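Long-range contacts in cytolethal distending toxin protein B (Haemophilus ducreyi, PDB 1SR4), which probably acts as the DNA-damaging, DNase I-like nuclease subunit of a three-chain bacterial genotoxin: residues Val7-Leu12 with Ile39-Glu44; Val82-Ser87 with Asn97-Ser102. All blocks are in the same frame, centred on the assembly; numbering follows the deposited sequence.

Contacts 1 and 2 lie in the same mixed beta sheet and are neighbours within it, their centres about 9 Å apart. Strand 39-43 belongs to contact 1 and strand 98-102 to contact 2, and the two run antiparallel side by side: Leu40 N lies 2.9 Å from Val101 O and Val42 N 2.9 Å from Ala99 O, both probable hydrogen bonds. Ile39 and Ile100 also pack together, CG2 to CG2 at 3.9 Å. Contact 1 is the more central, about 5 Å from the centre of the chain against 9 Å for contact 2. Its C-terminal end carries Asn11 and Glu44, the polar corner where a DNase I-like fold would be expected to place its active site.

Contact 1 of 2, residues Val7-Leu12 with Ile39-Glu44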
loop_
_atom_site.group_PDB
_atom_site.type_symbol
_atom_site.label_atom_id
_atom_site.label_comp_id
_atom_site.label_asym_id
_atom_site.label_seq_id
_atom_site.Cartn_x
_atom_site.Cartn_y
_atom_site.Cartn_z
ATOM N N VAL B 7 -1.318 2.531 -13.493
ATOM C CA VAL B 7 -2.171 3.466 -12.770
ATOM C C VAL B 7 -2.702 2.775 -11.526
ATOM O O VAL B 7 -2.946 1.578 -11.557
ATOM C CB VAL B 7 -3.361 3.898 -13.654
ATOM C CG1 VAL B 7 -4.287 4.872 -12.872
ATOM C CG2 VAL B 7 -2.835 4.556 -14.943
ATOM N N ALA B 8 -2.845 3.517 -10.428
ATOM C CA ALA B 8 -3.362 2.932 -9.189
ATOM C C ALA B 8 -4.203 3.952 -8.460
ATOM O O ALA B 8 -4.170 5.146 -8.762
ATOM C CB ALA B 8 -2.208 2.462 -8.266
ATOM N N THR B 9 -4.942 3.470 -7.480
ATOM C CA THR B 9 -5.789 4.339 -6.683
ATOM C C THR B 9 -5.823 3.781 -5.269
ATOM O O THR B 9 -5.702 2.569 -5.067
ATOM C CB THR B 9 -7.245 4.362 -7.236
ATOM O OG1 THR B 9 -8.041 5.293 -6.489
ATOM C CG2 THR B 9 -7.887 2.963 -7.110
ATOM N N TRP B 10 -5.967 4.674 -4.296
ATOM C CA TRP B 10 -6.074 4.290 -2.903
ATOM C C TRP B 10 -6.795 5.396 -2.145
ATOM O O TRP B 10 -6.474 6.568 -2.308
ATOM C CB TRP B 10 -4.702 4.055 -2.256
ATOM C CG TRP B 10 -4.823 3.504 -0.852
ATOM C CD1 TRP B 10 -5.649 2.483 -0.441
ATOM C CD2 TRP B 10 -4.117 3.949 0.328
ATOM N NE1 TRP B 10 -5.496 2.272 0.917
ATOM C CE2 TRP B 10 -4.571 3.157 1.411
ATOM C CE3 TRP B 10 -3.149 4.932 0.570
ATOM C CZ2 TRP B 10 -4.090 3.327 2.725
ATOM C CZ3 TRP B 10 -2.664 5.097 1.879
ATOM C CH2 TRP B 10 -3.139 4.298 2.935
ATOM N N ASN B 11 -7.792 5.017 -1.347
ATOM C CA ASN B 11 -8.497 5.986 -0.529
ATOM C C ASN B 11 -7.723 5.878 0.783
ATOM O O ASN B 11 -7.786 4.864 1.475
ATOM C CB ASN B 11 -9.970 5.598 -0.306
ATOM C CG ASN B 11 -10.707 6.633 0.525
ATOM O OD1 ASN B 11 -10.108 7.291 1.386
ATOM N ND2 ASN B 11 -11.995 6.780 0.290
ATOM N N LEU B 12 -6.979 6.925 1.092
ATOM C CA LEU B 12 -6.136 6.994 2.272
ATOM C C LEU B 12 -6.875 7.176 3.600
ATOM O O LEU B 12 -6.329 6.848 4.654
ATOM C CB LEU B 12 -5.112 8.126 2.053
ATOM C CG LEU B 12 -3.941 8.389 3.016
ATOM C CD1 LEU B 12 -2.701 8.802 2.200
ATOM C CD2 LEU B 12 -4.322 9.507 4.034
ATOM N N ILE B 39 1.241 6.653 -11.994
ATOM C CA ILE B 39 0.211 7.600 -11.602
ATOM C C ILE B 39 -0.626 6.950 -10.523
ATOM O O ILE B 39 -1.132 5.851 -10.705
ATOM C CB ILE B 39 -0.713 7.952 -12.801
ATOM C CG1 ILE B 39 0.110 8.636 -13.904
ATOM C CG2 ILE B 39 -1.855 8.856 -12.327
ATOM C CD1 ILE B 39 -0.594 8.757 -15.217
ATOM N N LEU B 40 -0.766 7.638 -9.396
ATOM C CA LEU B 40 -1.552 7.136 -8.287
ATOM C C LEU B 40 -2.616 8.152 -7.878
ATOM O O LEU B 40 -2.284 9.295 -7.571
ATOM C CB LEU B 40 -0.638 6.889 -7.089
ATOM C CG LEU B 40 -1.332 6.644 -5.744
ATOM C CD1 LEU B 40 -2.060 5.298 -5.770
ATOM C CD2 LEU B 40 -0.274 6.675 -4.623
ATOM N N MET B 41 -3.883 7.756 -7.875
ATOM C CA MET B 41 -4.930 8.679 -7.433
ATOM C C MET B 41 -5.189 8.430 -5.952
ATOM O O MET B 41 -5.215 7.277 -5.497
ATOM C CB MET B 41 -6.248 8.510 -8.221
ATOM C CG MET B 41 -6.340 7.365 -9.225
ATOM S SD MET B 41 -5.370 7.523 -10.745
ATOM C CE MET B 41 -5.431 9.367 -10.917
ATOM N N VAL B 42 -5.361 9.514 -5.194
ATOM C CA VAL B 42 -5.607 9.409 -3.760
ATOM C C VAL B 42 -6.889 10.147 -3.367
ATOM O O VAL B 42 -7.154 11.247 -3.851
ATOM C CB VAL B 42 -4.439 10.023 -2.946
ATOM C CG1 VAL B 42 -4.622 9.713 -1.457
ATOM C CG2 VAL B 42 -3.089 9.457 -3.429
ATOM N N GLN B 43 -7.695 9.537 -2.501
ATOM C CA GLN B 43 -8.910 10.193 -2.023
ATOM C C GLN B 43 -8.713 10.352 -0.518
ATOM O O GLN B 43 -7.911 9.640 0.071
ATOM C CB GLN B 43 -10.149 9.354 -2.324
ATOM C CG GLN B 43 -10.368 9.032 -3.797
ATOM C CD GLN B 43 -9.532 7.853 -4.260
ATOM O OE1 GLN B 43 -9.505 6.815 -3.607
ATOM N NE2 GLN B 43 -8.849 8.003 -5.393
ATOM N N GLU B 44 -9.419 11.293 0.095
ATOM C CA GLU B 44 -9.288 11.543 1.530
ATOM C C GLU B 44 -7.804 11.684 1.866
ATOM O O GLU B 44 -7.289 11.112 2.835
ATOM C CB GLU B 44 -9.938 10.401 2.323
ATOM C CG GLU B 44 -11.457 10.304 2.085
ATOM C CD GLU B 44 -12.135 9.326 3.013
ATOM O OE1 GLU B 44 -11.873 9.400 4.240
ATOM O OE2 GLU B 44 -12.927 8.493 2.516
#
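Val7 and Met41 meet on one face of the sheet, Val7 CG1 reaching Met41 SD at 3.6 Å. The bend at chi2 (-71°) turns the sulfur of Met41 toward Val7 and the Ala8 carbonyl, while Met41 CG packs 3.7 Å from Thr9 CB. This face is covered by Phe134, Met173 and Val175 of the second sheet. On the other face Leu40 CD1 leans 3.8 Å from Ala8 CB, and just beyond the strand end Leu12 CB rests against Val42 CG1; helix 20-31 packs there through Val27. The strands are the parallel pair of a beta-alpha-beta unit, with that helix as the crossover, in one of the two sheets of the DNase I-like sandwich. Five backbone hydrogen bonds join them, from Ala8 N to Ile39 O at one end to Leu12 N to Gln43 O at the other. At the polar edge Asn11 ND2 donates to Glu44 OE2 at 3.0 Å. The oxygen lies near the amide plane, but the amide approaches from above the carboxylate, the two planes being 78° apart. Asn11 ND2 also bonds Asp177 OD2, and Asn11 OD1 accepts from Gln13 N, so both ends of the amide are held and its rotation is fixed.

Contact 2 of 2, residues Val82-Ser87 with Asn97-Ser102; sequences VYIYYS and NLAIVS
Tyr83, Tyr85 and Ser87 pair with Ser102, Ile100 and Leu98 through six backbone hydrogen bonds, two for each pair, in the regular antiparallel pattern of a beta hairpin. The tightest are Tyr83 N to Ser102 O and Tyr85 N to Ile100 O, both 2.7 Å and nearly straight, whereas Leu98 N to Ser87 O, next to the connecting loop, stretches to 3.1 Å. In the intervening non-hydrogen-bonded pairs the alpha carbons add weaker C-H...O contacts, among them Ala99 CA to Tyr85 O at 3.1 Å.

Apolar packing follows the face that bears Ile84, Tyr86, Ala99 and Val101. Val82 CG2 meets Val101 CG1 at 3.6 Å, the two valines crossing at a slant. Ile84 lies alongside Val101, pointing the same way, with Ile84 CG1 4.1 Å from Val101 CG2. Ile84 CG2, anti to the backbone N, comes 4.1 Å from Ala99 CB. The small alanine also sits at the edge of the Tyr86 ring. On the reverse face Tyr85 and Ile100 both touch Ile127 of the second sheet.

The polar groups are tied mainly beyond the strands. CG of Tyr86 is anti to its backbone N (chi1 179°), which carries the ring toward Asn97, where Tyr86 CE1 lies 3.9 Å from Asn97 CB. Ring and amide planes stand 80° apart. Tyr86 OH and Asn97 ND2 both bond Gly46 O rather than each other, and Tyr85 OH pairs with Glu68 OE2 and Ala106 N.

Backbone bonds and aliphatic contacts thus join the two strands to each other, and the backbone continues the sheet on both sides, while the hydroxyls of Tyr85 and Tyr86 and the Asn97 amide add side-chain ties from this largely buried hairpin to surrounding loops and strand 67-72.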
loop_
_atom_site.group_PDB
_atom_site.type_symbol
_atom_site.label_atom_id
_atom_site.label_comp_id
_atom_site.label_asym_id
_atom_site.label_seq_id
_atom_site.Cartn_x
_atom_site.Cartn_y
_atom_site.Cartn_z
ATOM N N VAL B 82 8.624 12.754 -7.474
ATOM C CA VAL B 82 7.308 12.623 -8.081
ATOM C C VAL B 82 6.613 13.966 -7.916
ATOM O O VAL B 82 6.965 14.757 -7.031
ATOM C CB VAL B 82 6.411 11.538 -7.422
ATOM C CG1 VAL B 82 6.982 10.139 -7.721
ATOM C CG2 VAL B 82 6.273 11.792 -5.922
ATOM N N TYR B 83 5.647 14.232 -8.785
ATOM C CA TYR B 83 4.865 15.449 -8.695
ATOM C C TYR B 83 3.576 15.066 -7.977
ATOM O O TYR B 83 3.131 13.917 -8.067
ATOM C CB TYR B 83 4.491 15.951 -10.094
ATOM C CG TYR B 83 5.628 16.547 -10.870
ATOM C CD1 TYR B 83 5.991 17.889 -10.700
ATOM C CD2 TYR B 83 6.347 15.775 -11.781
ATOM C CE1 TYR B 83 7.042 18.443 -11.425
ATOM C CE2 TYR B 83 7.408 16.319 -12.511
ATOM C CZ TYR B 83 7.750 17.644 -12.329
ATOM O OH TYR B 83 8.820 18.159 -13.028
ATOM N N ILE B 84 2.989 16.005 -7.249
ATOM C CA ILE B 84 1.698 15.739 -6.627
ATOM C C ILE B 84 0.771 16.888 -7.001
ATOM O O ILE B 84 1.119 18.046 -6.781
ATOM C CB ILE B 84 1.716 15.693 -5.072
ATOM C CG1 ILE B 84 2.718 14.646 -4.555
ATOM C CG2 ILE B 84 0.287 15.339 -4.571
ATOM C CD1 ILE B 84 2.859 14.612 -3.003
ATOM N N TYR B 85 -0.394 16.571 -7.572
ATOM C CA TYR B 85 -1.395 17.589 -7.926
ATOM C C TYR B 85 -2.444 17.431 -6.827
ATOM O O TYR B 85 -3.069 16.382 -6.676
ATOM C CB TYR B 85 -1.930 17.321 -9.320
ATOM C CG TYR B 85 -0.833 17.536 -10.329
ATOM C CD1 TYR B 85 -0.499 18.829 -10.750
ATOM C CD2 TYR B 85 -0.027 16.474 -10.750
ATOM C CE1 TYR B 85 0.619 19.061 -11.554
ATOM C CE2 TYR B 85 1.094 16.696 -11.559
ATOM C CZ TYR B 85 1.414 17.998 -11.951
ATOM O OH TYR B 85 2.566 18.242 -12.694
ATOM N N TYR B 86 -2.594 18.489 -6.047
ATOM C CA TYR B 86 -3.430 18.486 -4.851
ATOM C C TYR B 86 -4.625 19.438 -4.893
ATOM O O TYR B 86 -4.478 20.627 -5.173
ATOM C CB TYR B 86 -2.482 18.834 -3.696
ATOM C CG TYR B 86 -3.046 18.946 -2.299
ATOM C CD1 TYR B 86 -3.694 17.869 -1.689
ATOM C CD2 TYR B 86 -2.799 20.089 -1.531
ATOM C CE1 TYR B 86 -4.072 17.919 -0.343
ATOM C CE2 TYR B 86 -3.173 20.151 -0.176
ATOM C CZ TYR B 86 -3.806 19.058 0.408
ATOM O OH TYR B 86 -4.151 19.105 1.746
ATOM N N SER B 87 -5.803 18.904 -4.613
ATOM C CA SER B 87 -7.015 19.702 -4.594
ATOM C C SER B 87 -7.527 19.661 -3.158
ATOM O O SER B 87 -8.118 18.674 -2.726
ATOM C CB SER B 87 -8.043 19.115 -5.555
ATOM O OG SER B 87 -9.273 19.803 -5.428
ATOM N N ASN B 97 -9.759 15.491 0.870
ATOM C CA ASN B 97 -9.046 16.135 -0.231
ATOM C C ASN B 97 -8.640 15.132 -1.319
ATOM O O ASN B 97 -8.508 13.935 -1.049
ATOM C CB ASN B 97 -7.783 16.826 0.307
ATOM C CG ASN B 97 -8.101 17.882 1.355
ATOM O OD1 ASN B 97 -9.045 18.643 1.195
ATOM N ND2 ASN B 97 -7.313 17.929 2.429
ATOM N N LEU B 98 -8.436 15.622 -2.541
ATOM C CA LEU B 98 -8.038 14.749 -3.645
ATOM C C LEU B 98 -6.613 15.070 -4.069
ATOM O O LEU B 98 -6.171 16.225 -3.995
ATOM C CB LEU B 98 -8.965 14.935 -4.855
ATOM C CG LEU B 98 -10.436 14.524 -4.689
ATOM C CD1 LEU B 98 -11.239 14.992 -5.899
ATOM C CD2 LEU B 98 -10.537 13.016 -4.516
ATOM N N ALA B 99 -5.900 14.049 -4.530
ATOM C CA ALA B 99 -4.528 14.225 -4.980
ATOM C C ALA B 99 -4.207 13.230 -6.078
ATOM O O ALA B 99 -4.835 12.165 -6.185
ATOM C CB ALA B 99 -3.558 14.017 -3.819
ATOM N N ILE B 100 -3.227 13.595 -6.900
ATOM C CA ILE B 100 -2.757 12.708 -7.941
ATOM C C ILE B 100 -1.245 12.799 -7.889
ATOM O O ILE B 100 -0.687 13.894 -7.972
ATOM C CB ILE B 100 -3.200 13.109 -9.364
ATOM C CG1 ILE B 100 -4.714 13.005 -9.512
ATOM C CG2 ILE B 100 -2.559 12.130 -10.388
ATOM C CD1 ILE B 100 -5.225 13.506 -10.865
ATOM N N VAL B 101 -0.590 11.652 -7.723
ATOM C CA VAL B 101 0.873 11.604 -7.702
ATOM C C VAL B 101 1.278 11.066 -9.067
ATOM O O VAL B 101 0.758 10.048 -9.509
ATOM C CB VAL B 101 1.425 10.629 -6.632
ATOM C CG1 VAL B 101 2.972 10.668 -6.650
ATOM C CG2 VAL B 101 0.884 10.994 -5.251
ATOM N N SER B 102 2.215 11.744 -9.717
ATOM C CA SER B 102 2.669 11.344 -11.034
ATOM C C SER B 102 4.185 11.472 -11.162
ATOM O O SER B 102 4.787 12.433 -10.664
ATOM C CB SER B 102 1.995 12.241 -12.080
ATOM O OG SER B 102 2.334 11.841 -13.393
#